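Local coordinates for protein ATP-dependent RNA helicase HrpB (PDB 6EUD) that hydrolyses ATP to ADP and phosphate as a DExH-box NTPase of the DEAH/RHA group of RNA helicases and binds single-stranded RNA, at residues Ala204-Glu209 with Leu336-Lys341; Gln197-Ala202 with Val225-Arg230. All blocks are in the same frame, centred on the assembly; numbering follows the deposited sequence.

Contact 1. Residues Ala204-Glu209 with Leu336-Lys341; sequences AVATAE and LHLIAK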
# COMPACT_ATOMS: atom_id res chain seq x y z
N ALA A 204 32.42 -10.20 4.61
CA ALA A 204 33.56 -10.38 5.51
C ALA A 204 34.85 -10.18 4.75
O ALA A 204 35.82 -9.64 5.29
CB ALA A 204 33.55 -11.78 6.17
N VAL A 205 34.88 -10.64 3.51
CA VAL A 205 36.09 -10.50 2.72
C VAL A 205 36.33 -9.04 2.38
O VAL A 205 37.45 -8.56 2.49
CB VAL A 205 36.03 -11.34 1.44
CG1 VAL A 205 37.08 -10.88 0.42
CG2 VAL A 205 36.23 -12.81 1.79
N ALA A 206 35.28 -8.33 1.99
CA ALA A 206 35.41 -6.91 1.68
C ALA A 206 35.86 -6.14 2.91
O ALA A 206 36.73 -5.27 2.81
CB ALA A 206 34.09 -6.35 1.14
N THR A 207 35.30 -6.48 4.07
CA THR A 207 35.58 -5.78 5.32
C THR A 207 37.02 -6.03 5.82
O THR A 207 37.70 -5.10 6.27
CB THR A 207 34.56 -6.19 6.41
OG1 THR A 207 33.24 -5.85 5.97
CG2 THR A 207 34.82 -5.49 7.73
N ALA A 208 37.48 -7.28 5.73
CA ALA A 208 38.84 -7.61 6.15
C ALA A 208 39.84 -6.91 5.26
O ALA A 208 40.93 -6.54 5.72
CB ALA A 208 39.06 -9.13 6.13
N GLU A 209 39.49 -6.73 4.00
CA GLU A 209 40.37 -6.05 3.08
C GLU A 209 40.45 -4.55 3.38
O GLU A 209 41.50 -3.94 3.24
CB GLU A 209 39.93 -6.30 1.64
CG GLU A 209 40.76 -5.57 0.57
CD GLU A 209 42.23 -6.04 0.52
OE1 GLU A 209 42.57 -7.07 1.14
OE2 GLU A 209 43.04 -5.37 -0.17
N LEU A 336 32.92 2.48 2.13
CA LEU A 336 32.86 1.49 1.06
C LEU A 336 31.43 0.92 0.91
O LEU A 336 30.89 0.28 1.83
CB LEU A 336 33.86 0.36 1.33
CG LEU A 336 33.82 -0.84 0.37
CD1 LEU A 336 34.15 -0.42 -1.08
CD2 LEU A 336 34.76 -1.96 0.82
N HIS A 337 30.81 1.16 -0.24
CA HIS A 337 29.47 0.65 -0.49
C HIS A 337 29.52 -0.64 -1.31
O HIS A 337 30.09 -0.67 -2.38
CB HIS A 337 28.62 1.73 -1.18
CG HIS A 337 28.58 3.03 -0.41
ND1 HIS A 337 27.66 3.28 0.60
CD2 HIS A 337 29.36 4.14 -0.47
CE1 HIS A 337 27.86 4.49 1.10
NE2 HIS A 337 28.89 5.03 0.47
N LEU A 338 28.90 -1.70 -0.79
CA LEU A 338 28.97 -3.01 -1.43
C LEU A 338 28.00 -3.22 -2.61
O LEU A 338 27.31 -4.26 -2.71
CB LEU A 338 28.74 -4.09 -0.38
CG LEU A 338 29.78 -4.02 0.73
CD1 LEU A 338 29.61 -5.21 1.68
CD2 LEU A 338 31.18 -3.94 0.15
N ILE A 339 27.95 -2.22 -3.48
CA ILE A 339 27.29 -2.32 -4.77
C ILE A 339 28.14 -1.59 -5.80
O ILE A 339 29.00 -0.79 -5.44
CB ILE A 339 25.88 -1.71 -4.75
CG1 ILE A 339 25.95 -0.22 -4.39
CG2 ILE A 339 24.97 -2.48 -3.79
CD1 ILE A 339 24.60 0.43 -4.32
N ALA A 340 27.90 -1.87 -7.07
CA ALA A 340 28.57 -1.12 -8.13
C ALA A 340 28.16 0.34 -8.08
O ALA A 340 27.03 0.66 -7.68
CB ALA A 340 28.23 -1.70 -9.48
N LYS A 341 29.06 1.24 -8.48
CA LYS A 341 28.76 2.68 -8.45
C LYS A 341 27.53 3.06 -9.30
O LYS A 341 26.68 3.85 -8.87
CB LYS A 341 29.96 3.49 -8.91
CG LYS A 341 29.73 4.98 -8.80
CD LYS A 341 30.96 5.73 -9.24
CE LYS A 341 30.83 7.22 -9.00
NZ LYS A 341 32.13 7.89 -9.30
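Ala206 meets Leu336 and Leu338 through methyl groups, and the side-chain contacts are all apolar. The closest approach is 3.9 Å, from Ala206 CB to Leu338 CD2, two methyl carbons meeting tip to tip. Leu336 adds a looser touch, its CD2 standing 4.5 Å from Ala206 CB and, in a van der Waals touch, 4.3 Å from the carbonyl oxygen Ala206 O. All three CB atoms point across the interface, so the helix offers a single methyl to two leucine branches. A chi1 of -59° sets CG of Leu338 opposite the carbonyl carbon, and chi2 of -173° then leaves CD2 as the methyl that meets the helix. Only 97 Å² is buried in total, and the CA atoms of Ala206 and Leu338 remain 8.1 Å apart, evidence of a small contact made by side-chain ends.

No hydrogen bond joins the two segments; within each, the backbone bonds are local. In the helix, Ala208 N bonds Ala204 O at 2.9 Å. On the other side, Leu338 is the centre of an inverse gamma turn, closed by a weak bond of 2.9 Å from Ile339 N to His337 O, where the chain leaves strand 333-337 on its way to helix 341-346.

The three touching residues are buried. Helix 199-213 here covers the end of strand 333-337, which pairs in parallel with 186-190 and 287-302 in the second helicase domain. Leu191 touches both Ala206 and Leu336, Val291 of strand 287-302 touches Leu338 and Thr207, and helix 225-236 flanks the same helix through Leu235.

Contact 2. Residues Gln197-Ala202 with Val225-Arg230; sequences QRFDDA and VGEIQR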
# COMPACT_ATOMS: atom_id res chain seq x y z
N GLN A 197 29.52 -15.88 -4.52
CA GLN A 197 29.85 -15.90 -3.09
C GLN A 197 28.59 -15.67 -2.26
O GLN A 197 27.71 -14.91 -2.67
CB GLN A 197 30.90 -14.83 -2.75
CG GLN A 197 32.32 -15.13 -3.22
CD GLN A 197 33.33 -14.10 -2.75
OE1 GLN A 197 32.99 -13.15 -2.04
NE2 GLN A 197 34.59 -14.28 -3.14
N ARG A 198 28.52 -16.30 -1.09
CA ARG A 198 27.45 -16.01 -0.13
C ARG A 198 27.53 -14.54 0.30
O ARG A 198 28.59 -13.93 0.22
CB ARG A 198 27.54 -16.91 1.10
CG ARG A 198 27.65 -18.38 0.77
CD ARG A 198 27.77 -19.22 2.02
NE ARG A 198 26.56 -19.13 2.82
CZ ARG A 198 26.54 -18.85 4.11
NH1 ARG A 198 27.69 -18.68 4.74
NH2 ARG A 198 25.39 -18.77 4.77
N PHE A 199 26.41 -13.98 0.76
CA PHE A 199 26.43 -12.61 1.26
C PHE A 199 27.43 -12.46 2.43
O PHE A 199 28.30 -11.58 2.38
CB PHE A 199 25.02 -12.17 1.68
CG PHE A 199 24.95 -10.78 2.25
CD1 PHE A 199 24.95 -9.66 1.40
CD2 PHE A 199 24.86 -10.57 3.63
CE1 PHE A 199 24.87 -8.37 1.92
CE2 PHE A 199 24.78 -9.28 4.15
CZ PHE A 199 24.78 -8.17 3.29
N ASP A 200 27.33 -13.31 3.45
CA ASP A 200 28.14 -13.14 4.66
C ASP A 200 29.65 -13.30 4.38
O ASP A 200 30.46 -12.54 4.93
CB ASP A 200 27.69 -14.09 5.78
CG ASP A 200 27.78 -15.58 5.40
OD1 ASP A 200 28.26 -15.92 4.29
OD2 ASP A 200 27.39 -16.42 6.23
N ASP A 201 30.03 -14.26 3.54
CA ASP A 201 31.43 -14.39 3.13
C ASP A 201 31.92 -13.17 2.36
O ASP A 201 33.02 -12.66 2.60
CB ASP A 201 31.63 -15.62 2.24
CG ASP A 201 31.55 -16.93 3.02
OD1 ASP A 201 31.82 -16.91 4.24
OD2 ASP A 201 31.21 -17.96 2.40
N ALA A 202 31.10 -12.70 1.43
CA ALA A 202 31.48 -11.59 0.59
C ALA A 202 31.67 -10.35 1.46
O ALA A 202 32.66 -9.64 1.28
CB ALA A 202 30.43 -11.35 -0.50
N VAL A 225 19.84 -8.73 12.48
CA VAL A 225 20.57 -9.49 13.47
C VAL A 225 21.18 -10.78 12.93
O VAL A 225 22.36 -11.08 13.18
CB VAL A 225 19.67 -9.84 14.65
CG1 VAL A 225 20.42 -10.70 15.69
CG2 VAL A 225 19.16 -8.55 15.29
N GLY A 226 20.40 -11.53 12.18
CA GLY A 226 20.94 -12.74 11.57
C GLY A 226 22.18 -12.48 10.73
O GLY A 226 23.15 -13.23 10.84
N GLU A 227 22.16 -11.42 9.91
CA GLU A 227 23.31 -11.11 9.05
C GLU A 227 24.47 -10.64 9.90
O GLU A 227 25.62 -11.00 9.63
CB GLU A 227 22.97 -10.04 8.00
CG GLU A 227 22.04 -10.51 6.90
CD GLU A 227 20.57 -10.51 7.31
OE1 GLU A 227 20.20 -9.73 8.21
OE2 GLU A 227 19.80 -11.29 6.71
N ILE A 228 24.18 -9.85 10.93
CA ILE A 228 25.21 -9.47 11.89
C ILE A 228 25.93 -10.69 12.48
O ILE A 228 27.16 -10.72 12.56
CB ILE A 228 24.62 -8.64 13.04
CG1 ILE A 228 24.14 -7.30 12.50
CG2 ILE A 228 25.66 -8.47 14.17
CD1 ILE A 228 23.62 -6.36 13.56
N GLN A 229 25.17 -11.72 12.87
CA GLN A 229 25.77 -12.91 13.48
C GLN A 229 26.63 -13.67 12.48
O GLN A 229 27.77 -14.05 12.78
CB GLN A 229 24.69 -13.82 14.04
CG GLN A 229 23.82 -13.17 15.08
CD GLN A 229 22.77 -14.12 15.63
OE1 GLN A 229 22.63 -15.24 15.14
NE2 GLN A 229 22.04 -13.68 16.64
N ARG A 230 26.09 -13.88 11.28
CA ARG A 230 26.79 -14.68 10.28
C ARG A 230 28.06 -14.00 9.76
O ARG A 230 29.09 -14.68 9.57
CB ARG A 230 25.85 -15.03 9.12
CG ARG A 230 24.85 -16.12 9.50
CD ARG A 230 23.99 -16.56 8.33
NE ARG A 230 23.07 -15.51 7.92
CZ ARG A 230 21.90 -15.28 8.51
NH1 ARG A 230 21.51 -16.02 9.53
NH2 ARG A 230 21.12 -14.31 8.06
O HOH W 1 28.49 -17.51 8.95
O HOH W 2 24.80 -14.83 5.12
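The side chains of Asp200 and Arg230 cross at about a right angle where two helices of the RecA-like helicase C-terminal domain, 199-213 and 225-236, pack beside each other, joined in sequence through strand 217-221 in an alpha-beta-alpha succession. The CA atoms of this pair are 6.0 Å apart, yet the charged groups do not meet: Asp200 OD2 rests on the aliphatic part of the arginine, 3.6 Å from Arg230 CB, and stays 4.7 Å from Arg230 NE. Carboxylate and guanidinium planes are turned 51° apart. Within its own segment Asp200 OD2 forms a salt bridge with Arg198 NH1, whose hydrogen bond is weak.

The Arg230 chain bends at chi3 (-69°) and folds its guanidinium back over its own helix, with Gly226 O over the centre of one face, 3.3 Å above the plane. Glu227 OE2 lies at the edge, in plane, as the salt-bridge partner of Arg230 NH2, while Glu227 OE1 pairs with Arg297. A carbonyl on one face and a carboxylate at the edge would probably help to hold the group in this turn.

Phe199 and Glu227 also cross at about a right angle, ring and carboxylate planes 79° apart, and touch obliquely through Phe199 CE2 and Glu227 CG at 4.1 Å. Cys293 and Gln295 of strand 287-302 also touch the ring.

No direct hydrogen bond spans the two segments, and water bridges them twice. One molecule, in the guanidinium plane, weakly links Asp200 N and Arg230 NE; the other donates to Asp200 OD2 and to the backbone carbonyl Arg230 O, at 3.0 Å from the latter.

Overall arrangement
Both contacts use helix 199-213: segment 197-202 runs into its start and 204-209 follows within it, and the contact centres lie about 13 Å apart. Contact 1 is core: its touching residues are all buried, and it sets the helix against the end of strand 333-337. Contact 2 is a surface contact between helix and helix, with Asp200 its one buried touching residue. The chemistry follows the burial. Contact 1 is methyl against methyl, without a polar bridge; contact 2 buries more area, 169 Å² against 97 Å², with charged side chains and ordered water in the interface. Helix 225-236 serves both places, as partner in contact 2 and as neighbour in contact 1.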